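Local coordinates for cyclic nucleotide-binding protein (Brucella abortus biovar 1, PDB 5D1I), which is of unknown function, but carries a cyclic nucleotide-binding domain of the cupin clan and may, like family relatives, act as a DNA-binding transcription factor, at residues A39-L44 with E110-I116; E49-E53 with I68-E73. One frame throughout, in Å; residues are numbered along the deposited sequence.

Interaction 1: A39-L44 with E110-I116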
ATOM      1  N   ALA A  39     -15.461  -4.481  -4.758  1.00 15.43           N
ATOM      2  CA  ALA A  39     -15.093  -3.076  -4.837  1.00 18.66           C
ATOM      3  C   ALA A  39     -16.108  -2.259  -5.625  1.00 21.88           C
ATOM      4  O   ALA A  39     -16.804  -2.786  -6.489  1.00 21.08           O
ATOM      5  CB  ALA A  39     -13.731  -2.944  -5.461  1.00 20.08           C
ATOM      6  N   GLU A  40     -16.186  -0.969  -5.318  1.00 17.42           N
ATOM      7  CA  GLU A  40     -17.010  -0.043  -6.089  1.00 19.43           C
ATOM      8  C   GLU A  40     -16.123   0.873  -6.926  1.00 23.30           C
ATOM      9  O   GLU A  40     -15.159   1.447  -6.419  1.00 25.59           O
ATOM     10  CB  GLU A  40     -17.907   0.783  -5.161  1.00 26.81           C
ATOM     11  CG  GLU A  40     -18.905   1.676  -5.882  1.00 47.01           C
ATOM     12  CD  GLU A  40     -19.628   2.628  -4.944  1.00 62.27           C
ATOM     13  OE1 GLU A  40     -20.700   3.145  -5.328  1.00 70.59           O
ATOM     14  OE2 GLU A  40     -19.123   2.868  -3.826  1.00 63.62           O
ATOM     15  N   ARG A  41     -16.446   0.999  -8.210  1.00 19.41           N
ATOM     16  CA  ARG A  41     -15.705   1.873  -9.114  1.00 20.67           C
ATOM     17  C   ARG A  41     -16.322   3.264  -9.159  1.00 22.20           C
ATOM     18  O   ARG A  41     -17.524   3.406  -9.369  1.00 18.97           O
ATOM     19  CB  ARG A  41     -15.671   1.284 -10.526  1.00 31.85           C
ATOM     20  CG  ARG A  41     -14.698   0.136 -10.718  1.00 47.09           C
ATOM     21  CD  ARG A  41     -13.322   0.651 -11.097  1.00 56.57           C
ATOM     22  NE  ARG A  41     -12.568  -0.329 -11.872  1.00 56.06           N
ATOM     23  CZ  ARG A  41     -11.411  -0.072 -12.470  1.00 58.58           C
ATOM     24  NH1 ARG A  41     -10.878   1.138 -12.385  1.00 63.51           N
ATOM     25  NH2 ARG A  41     -10.789  -1.015 -13.162  1.00 66.94           N
ATOM     26  N   LEU A  42     -15.499   4.290  -8.972  1.00 17.43           N
ATOM     27  CA  LEU A  42     -15.986   5.665  -9.010  1.00 18.12           C
ATOM     28  C   LEU A  42     -15.199   6.503 -10.002  1.00 19.41           C
ATOM     29  O   LEU A  42     -13.972   6.456 -10.030  1.00 17.98           O
ATOM     30  CB  LEU A  42     -15.903   6.304  -7.623  1.00 21.18           C
ATOM     31  CG  LEU A  42     -16.825   5.753  -6.538  1.00 26.57           C
ATOM     32  CD1 LEU A  42     -16.556   6.443  -5.210  1.00 26.66           C
ATOM     33  CD2 LEU A  42     -18.278   5.925  -6.950  1.00 35.05           C
ATOM     34  N   VAL A  43     -15.908   7.275 -10.817  1.00 18.39           N
ATOM     35  CA  VAL A  43     -15.254   8.226 -11.703  1.00 20.94           C
ATOM     36  C   VAL A  43     -15.381   9.628 -11.123  1.00 26.63           C
ATOM     37  O   VAL A  43     -16.487  10.139 -10.945  1.00 27.85           O
ATOM     38  CB  VAL A  43     -15.843   8.189 -13.120  1.00 25.65           C
ATOM     39  CG1 VAL A  43     -15.257   9.306 -13.962  1.00 23.59           C
ATOM     40  CG2 VAL A  43     -15.571   6.838 -13.763  1.00 28.56           C
ATOM     41  N   LEU A  44     -14.240  10.237 -10.817  1.00 18.29           N
ATOM     42  CA  LEU A  44     -14.207  11.550 -10.191  1.00 20.83           C
ATOM     43  C   LEU A  44     -13.872  12.626 -11.207  1.00 23.84           C
ATOM     44  O   LEU A  44     -12.817  12.580 -11.839  1.00 26.49           O
ATOM     45  CB  LEU A  44     -13.179  11.583  -9.056  1.00 17.40           C
ATOM     46  CG  LEU A  44     -13.202  10.431  -8.051  1.00 24.72           C
ATOM     47  CD1 LEU A  44     -12.053  10.563  -7.069  1.00 15.00           C
ATOM     48  CD2 LEU A  44     -14.533  10.374  -7.318  1.00 26.55           C
ATOM     49  N   GLU A 110      -9.744  14.211 -14.269  1.00 22.59           N
ATOM     50  CA  GLU A 110     -10.673  13.088 -14.190  1.00 20.64           C
ATOM     51  C   GLU A 110      -9.926  11.868 -13.675  1.00 18.93           C
ATOM     52  O   GLU A 110      -8.905  11.475 -14.235  1.00 21.70           O
ATOM     53  CB  GLU A 110     -11.322  12.782 -15.536  1.00 24.97           C
ATOM     54  CG  GLU A 110     -12.303  11.623 -15.451  1.00 21.52           C
ATOM     55  CD  GLU A 110     -12.999  11.343 -16.762  1.00 33.70           C
ATOM     56  OE1 GLU A 110     -14.023  11.999 -17.036  1.00 38.03           O
ATOM     57  OE2 GLU A 110     -12.525  10.466 -17.512  1.00 37.04           O
ATOM     58  N   THR A 111     -10.431  11.294 -12.591  1.00 17.91           N
ATOM     59  CA  THR A 111      -9.709  10.266 -11.850  1.00 17.47           C
ATOM     60  C   THR A 111     -10.620   9.090 -11.531  1.00 23.66           C
ATOM     61  O   THR A 111     -11.763   9.271 -11.109  1.00 23.91           O
ATOM     62  CB  THR A 111      -9.121  10.844 -10.544  1.00 15.58           C
ATOM     63  OG1 THR A 111      -8.178  11.871 -10.867  1.00 16.13           O
ATOM     64  CG2 THR A 111      -8.427   9.768  -9.715  1.00 14.15           C
ATOM     65  N   GLU A 112     -10.111   7.884 -11.747  1.00 20.38           N
ATOM     66  CA  GLU A 112     -10.874   6.683 -11.460  1.00 14.99           C
ATOM     67  C   GLU A 112     -10.294   5.969 -10.260  1.00 14.83           C
ATOM     68  O   GLU A 112      -9.097   5.678 -10.214  1.00 16.21           O
ATOM     69  CB  GLU A 112     -10.901   5.753 -12.672  1.00 23.40           C
ATOM     70  CG  GLU A 112     -11.551   4.417 -12.384  1.00 34.60           C
ATOM     71  CD  GLU A 112     -12.128   3.772 -13.625  1.00 45.29           C
ATOM     72  OE1 GLU A 112     -12.193   2.527 -13.665  1.00 44.35           O
ATOM     73  OE2 GLU A 112     -12.527   4.509 -14.552  1.00 37.27           O
ATOM     74  N   VAL A 113     -11.148   5.698  -9.280  1.00 14.23           N
ATOM     75  CA  VAL A 113     -10.711   5.052  -8.054  1.00 12.42           C
ATOM     76  C   VAL A 113     -11.518   3.794  -7.765  1.00 13.51           C
ATOM     77  O   VAL A 113     -12.659   3.650  -8.203  1.00 19.94           O
ATOM     78  CB  VAL A 113     -10.816   5.998  -6.838  1.00 17.07           C
ATOM     79  CG1 VAL A 113      -9.899   7.204  -7.008  1.00 12.14           C
ATOM     80  CG2 VAL A 113     -12.257   6.439  -6.625  1.00 15.72           C
ATOM     81  N   ILE A 114     -10.899   2.887  -7.026  1.00 13.54           N
ATOM     82  CA  ILE A 114     -11.560   1.700  -6.517  1.00 17.25           C
ATOM     83  C   ILE A 114     -11.882   1.928  -5.046  1.00 17.02           C
ATOM     84  O   ILE A 114     -10.983   2.215  -4.259  1.00 14.01           O
ATOM     85  CB  ILE A 114     -10.667   0.456  -6.675  1.00 23.00           C
ATOM     86  CG1 ILE A 114     -10.605   0.026  -8.140  1.00 30.62           C
ATOM     87  CG2 ILE A 114     -11.163  -0.672  -5.800  1.00 23.96           C
ATOM     88  CD1 ILE A 114      -9.572  -1.044  -8.413  1.00 29.83           C
ATOM     89  N   ARG A 115     -13.155   1.830  -4.674  1.00 13.81           N
ATOM     90  CA  ARG A 115     -13.535   2.024  -3.280  1.00 14.44           C
ATOM     91  C   ARG A 115     -13.744   0.697  -2.567  1.00 15.85           C
ATOM     92  O   ARG A 115     -14.570  -0.117  -2.976  1.00 17.38           O
ATOM     93  CB  ARG A 115     -14.805   2.866  -3.165  1.00 14.94           C
ATOM     94  CG  ARG A 115     -15.162   3.221  -1.728  1.00 14.98           C
ATOM     95  CD  ARG A 115     -16.534   3.887  -1.629  1.00 26.81           C
ATOM     96  NE  ARG A 115     -17.616   2.918  -1.751  1.00 39.58           N
ATOM     97  CZ  ARG A 115     -18.228   2.347  -0.717  1.00 48.59           C
ATOM     98  NH1 ARG A 115     -17.873   2.659   0.523  1.00 44.06           N
ATOM     99  NH2 ARG A 115     -19.201   1.470  -0.921  1.00 56.80           N
ATOM    100  N   ILE A 116     -12.991   0.489  -1.495  1.00 17.24           N
ATOM    101  CA  ILE A 116     -13.116  -0.720  -0.698  1.00 14.14           C
ATOM    102  C   ILE A 116     -13.764  -0.377   0.626  1.00 15.95           C
ATOM    103  O   ILE A 116     -13.178   0.336   1.438  1.00 19.20           O
ATOM    104  CB  ILE A 116     -11.751  -1.383  -0.429  1.00 12.75           C
ATOM    105  CG1 ILE A 116     -10.972  -1.579  -1.727  1.00 15.76           C
ATOM    106  CG2 ILE A 116     -11.942  -2.715   0.293  1.00 16.51           C
ATOM    107  CD1 ILE A 116     -11.571  -2.611  -2.634  1.00 23.85           C
TER

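Interaction 2: E49-E53 with I68-E73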
ATOM      1  N   GLU A  49     -14.082  16.628  -4.648  1.00 21.60           N
ATOM      2  CA  GLU A  49     -13.487  16.157  -3.413  1.00 22.17           C
ATOM      3  C   GLU A  49     -14.074  14.822  -3.019  1.00 23.41           C
ATOM      4  O   GLU A  49     -15.289  14.617  -3.064  1.00 25.53           O
ATOM      5  CB  GLU A  49     -13.682  17.170  -2.301  1.00 25.72           C
ATOM      6  CG  GLU A  49     -12.911  18.440  -2.528  1.00 36.21           C
ATOM      7  CD  GLU A  49     -13.002  19.372  -1.356  1.00 29.44           C
ATOM      8  OE1 GLU A  49     -12.526  19.001  -0.261  1.00 38.81           O
ATOM      9  OE2 GLU A  49     -13.552  20.475  -1.531  1.00 35.22           O
ATOM     10  N   LEU A  50     -13.185  13.914  -2.642  1.00 23.69           N
ATOM     11  CA  LEU A  50     -13.555  12.578  -2.219  1.00 35.36           C
ATOM     12  C   LEU A  50     -14.117  12.619  -0.802  1.00 34.92           C
ATOM     13  O   LEU A  50     -15.110  11.962  -0.491  1.00 40.58           O
ATOM     14  CB  LEU A  50     -12.335  11.661  -2.292  1.00 35.73           C
ATOM     15  CG  LEU A  50     -12.536  10.205  -2.694  1.00 36.04           C
ATOM     16  CD1 LEU A  50     -13.593  10.091  -3.778  1.00 27.99           C
ATOM     17  CD2 LEU A  50     -11.211   9.634  -3.165  1.00 32.46           C
ATOM     18  N   PHE A  51     -13.475  13.412   0.046  1.00 35.60           N
ATOM     19  CA  PHE A  51     -13.843  13.502   1.452  1.00 33.36           C
ATOM     20  C   PHE A  51     -13.251  14.748   2.093  1.00 30.38           C
ATOM     21  O   PHE A  51     -12.336  15.360   1.545  1.00 28.08           O
ATOM     22  CB  PHE A  51     -13.370  12.256   2.205  1.00 31.15           C
ATOM     23  CG  PHE A  51     -11.937  11.884   1.926  1.00 24.90           C
ATOM     24  CD1 PHE A  51     -10.892  12.648   2.420  1.00 18.24           C
ATOM     25  CD2 PHE A  51     -11.637  10.762   1.174  1.00 20.23           C
ATOM     26  CE1 PHE A  51      -9.585  12.302   2.171  1.00 15.72           C
ATOM     27  CE2 PHE A  51     -10.330  10.415   0.920  1.00 19.32           C
ATOM     28  CZ  PHE A  51      -9.302  11.183   1.417  1.00 17.70           C
ATOM     29  N   ARG A  52     -13.758  15.108   3.267  1.00 30.06           N
ATOM     30  CA  ARG A  52     -13.210  16.238   4.003  1.00 26.44           C
ATOM     31  C   ARG A  52     -12.228  15.757   5.064  1.00 28.86           C
ATOM     32  O   ARG A  52     -12.422  14.707   5.669  1.00 22.27           O
ATOM     33  CB  ARG A  52     -14.332  17.063   4.641  1.00 29.86           C
ATOM     34  CG  ARG A  52     -13.853  18.282   5.421  1.00 35.92           C
ATOM     35  CD  ARG A  52     -14.679  19.519   5.087  1.00 39.87           C
ATOM     36  NE  ARG A  52     -14.178  20.714   5.762  1.00 46.88           N
ATOM     37  CZ  ARG A  52     -14.902  21.474   6.582  1.00 60.40           C
ATOM     38  NH1 ARG A  52     -16.171  21.174   6.826  1.00 62.01           N
ATOM     39  NH2 ARG A  52     -14.359  22.543   7.150  1.00 59.60           N
ATOM     40  N   GLU A  53     -11.162  16.523   5.264  1.00 23.33           N
ATOM     41  CA  GLU A  53     -10.211  16.278   6.337  1.00 20.92           C
ATOM     42  C   GLU A  53     -10.926  16.196   7.686  1.00 26.83           C
ATOM     43  O   GLU A  53     -11.739  17.057   8.016  1.00 20.49           O
ATOM     44  CB  GLU A  53      -9.164  17.390   6.355  1.00 23.65           C
ATOM     45  CG  GLU A  53      -8.048  17.218   7.359  1.00 26.18           C
ATOM     46  CD  GLU A  53      -6.995  18.298   7.217  1.00 34.59           C
ATOM     47  OE1 GLU A  53      -5.796  17.963   7.131  1.00 39.72           O
ATOM     48  OE2 GLU A  53      -7.369  19.488   7.181  1.00 44.88           O
ATOM     49  N   ILE A  68      -4.720  12.994  -7.797  1.00 14.24           N
ATOM     50  CA  ILE A  68      -5.405  13.573  -6.658  1.00 14.27           C
ATOM     51  C   ILE A  68      -4.412  14.367  -5.820  1.00 18.71           C
ATOM     52  O   ILE A  68      -3.340  13.868  -5.483  1.00 18.30           O
ATOM     53  CB  ILE A  68      -6.071  12.483  -5.795  1.00 13.19           C
ATOM     54  CG1 ILE A  68      -7.335  11.960  -6.479  1.00 13.46           C
ATOM     55  CG2 ILE A  68      -6.391  13.006  -4.401  1.00 13.17           C
ATOM     56  CD1 ILE A  68      -7.947  10.758  -5.786  1.00 17.04           C
ATOM     57  N   THR A  69      -4.759  15.609  -5.504  1.00 15.48           N
ATOM     58  CA  THR A  69      -3.941  16.410  -4.605  1.00 15.82           C
ATOM     59  C   THR A  69      -4.397  16.238  -3.160  1.00 16.39           C
ATOM     60  O   THR A  69      -5.576  16.421  -2.845  1.00 15.97           O
ATOM     61  CB  THR A  69      -3.986  17.899  -4.983  1.00 17.58           C
ATOM     62  OG1 THR A  69      -3.320  18.083  -6.234  1.00 23.12           O
ATOM     63  CG2 THR A  69      -3.295  18.743  -3.928  1.00 21.83           C
ATOM     64  N   LEU A  70      -3.461  15.864  -2.292  1.00 14.54           N
ATOM     65  CA  LEU A  70      -3.715  15.782  -0.860  1.00 14.24           C
ATOM     66  C   LEU A  70      -3.381  17.117  -0.220  1.00 15.50           C
ATOM     67  O   LEU A  70      -2.367  17.727  -0.550  1.00 18.20           O
ATOM     68  CB  LEU A  70      -2.885  14.671  -0.217  1.00 14.96           C
ATOM     69  CG  LEU A  70      -2.987  13.274  -0.827  1.00 11.92           C
ATOM     70  CD1 LEU A  70      -2.150  12.291  -0.020  1.00 13.86           C
ATOM     71  CD2 LEU A  70      -4.438  12.819  -0.888  1.00 11.76           C
ATOM     72  N   PHE A  71      -4.221  17.576   0.700  1.00 16.09           N
ATOM     73  CA  PHE A  71      -4.008  18.889   1.293  1.00 17.58           C
ATOM     74  C   PHE A  71      -4.475  18.964   2.742  1.00 17.83           C
ATOM     75  O   PHE A  71      -5.228  18.111   3.209  1.00 17.05           O
ATOM     76  CB  PHE A  71      -4.719  19.968   0.459  1.00 19.43           C
ATOM     77  CG  PHE A  71      -6.206  19.755   0.313  1.00 19.32           C
ATOM     78  CD1 PHE A  71      -7.090  20.237   1.270  1.00 20.28           C
ATOM     79  CD2 PHE A  71      -6.720  19.089  -0.786  1.00 18.73           C
ATOM     80  CE1 PHE A  71      -8.457  20.048   1.132  1.00 21.47           C
ATOM     81  CE2 PHE A  71      -8.082  18.896  -0.926  1.00 19.06           C
ATOM     82  CZ  PHE A  71      -8.951  19.376   0.030  1.00 20.03           C
ATOM     83  N   HIS A  72      -4.008  19.989   3.448  1.00 19.10           N
ATOM     84  CA  HIS A  72      -4.489  20.283   4.790  1.00 19.82           C
ATOM     85  C   HIS A  72      -5.325  21.551   4.763  1.00 21.84           C
ATOM     86  O   HIS A  72      -4.996  22.493   4.048  1.00 27.62           O
ATOM     87  CB  HIS A  72      -3.327  20.439   5.774  1.00 20.83           C
ATOM     88  CG  HIS A  72      -2.715  19.140   6.197  1.00 21.61           C
ATOM     89  ND1 HIS A  72      -3.454  18.115   6.748  1.00 17.33           N
ATOM     90  CD2 HIS A  72      -1.435  18.701   6.157  1.00 26.43           C
ATOM     91  CE1 HIS A  72      -2.657  17.098   7.023  1.00 26.11           C
ATOM     92  NE2 HIS A  72      -1.426  17.427   6.673  1.00 16.25           N
ATOM     93  N   GLU A  73      -6.404  21.572   5.536  1.00 22.76           N
ATOM     94  CA  GLU A  73      -7.240  22.762   5.626  1.00 32.75           C
ATOM     95  C   GLU A  73      -6.602  23.769   6.582  1.00 38.33           C
ATOM     96  O   GLU A  73      -6.586  23.558   7.795  1.00 41.17           O
ATOM     97  CB  GLU A  73      -8.652  22.396   6.086  1.00 44.08           C
ATOM     98  CG  GLU A  73      -9.756  23.189   5.400  1.00 56.50           C
ATOM     99  CD  GLU A  73     -10.131  22.630   4.039  1.00 58.35           C
ATOM    100  OE1 GLU A  73     -10.358  21.404   3.933  1.00 54.61           O
ATOM    101  OE2 GLU A  73     -10.201  23.421   3.075  1.00 55.40           O
TER
HETATM  102  O   HOH W   1     -11.413  21.774   0.355  1.00 32.00           O
HETATM  103  O   HOH W   2     -10.985  18.555   3.510  1.00 31.41           O

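Interaction 1: A39-L44 with E110-I116
This is a regular antiparallel pairing of two strands, 40-44 and nearly all of 111-117, in the five-stranded sheet of the cyclic nucleotide-binding beta barrel. Their axes approach to 4.7 Å at 157°. Three hydrogen-bonded pairs carry it, each closed by two backbone bonds: Glu40 N to Arg115 O (3.0 Å) and Arg115 N to Glu40 O (2.7 Å), Leu42 N to Val113 O and Val113 N to Leu42 O (both 3.0 Å), Leu44 N to Thr111 O (2.7 Å) and Thr111 N to Leu44 O (2.8 Å). Arg41-Ile114 and Val43-Glu112 are the non-hydrogen-bonded pairs between them. On the face with Leu42, Leu44 and Val113, Leu42 CB meets Val113 CG2 at 3.8 Å and Leu44 CD1 meets Val113 CG1 at 4.0 Å. The same face ends in a salt bridge, Glu40 OE2 to Arg115 NE at 2.6 Å. On the other face the guanidinium end of Arg41 comes close to Glu112, a likely second ion pair, though modelled too close for the separation to be trusted; Arg41 also bridges to Asp14. Where the chain leaves helix 29-38, Ala39 CB rests on Ile114 CG2 (3.4 Å) and Ile116 CD1 (3.6 Å). Strand 56-63 pairs with the far edge of 111-117. The chemistry thus splits by position: the backbone ladder sets the register, aliphatic groups fill the Leu44 end of one face, and the Glu40-Arg115 salt bridge ties the strands at its other end.

Interaction 2: E49-E53 with I68-E73
Glu53 does most of the joining here, and it does so with an extended side chain: chi1 and chi2 are both t, which carries the carboxylate across to strand 68-74. There its two oxygens are shared out. OE1 accepts a very short hydrogen bond from His72 ND1 (2.4 Å), and OE2 takes the backbone N of Glu73 at 2.8 Å. His72 has its CA-to-CB bond pointing away overall, yet with chi1 m and chi2 near -55° the ring presents ND1 to Glu53 OE1 near the ring plane. Glu73, with chi1 off its wells at -142° and chi2 p, folds so that its OE1 accepts a hydrogen bond from a water (2.9 Å from its O) that itself accepts one from Glu53 N (2.7 Å). The two segments are not neighbouring strands: in the four-stranded sheet of this cyclic nucleotide-binding barrel, strand 104-107 lies between 49-51 and 68-74, and the chain turns a corner at Leu50. The connection is therefore made by side chains, helped by the backbone N of Glu73 and a water, with no backbone-to-backbone ladder between the two segments. Phe71, chi1 p, sets the edge of its ring against Glu49, with CZ 3.6 Å from OE1; the carboxylate of Glu49 has its salt bridge with Arg78. Leu50 points toward the strand, its chi1 of -145° between wells, and CD2 lies 4.3 Å from Ile68 CD1.

The two contacts lie about 15 Å apart, centre to centre, and belong to the two sheets that make up the barrel. Along the chain 39-44 comes first, followed by 49-53, 68-73 and finally 110-116, so both halves of interaction 2 fall between the two strands paired in interaction 1. Strand 40-44 runs on through a short link to 49-51, which takes the chain from one sheet to the other. The contacts meet in the interior: Leu44 CD1 packs on Leu50 CD1 at 3.7 Å, Thr111 CG2 on Ile68 CG1 at 4.1 Å, and Val113 CG1 on Ile68 CD1 at 4.2 Å. Apolar packing thus joins the two sheets within one domain.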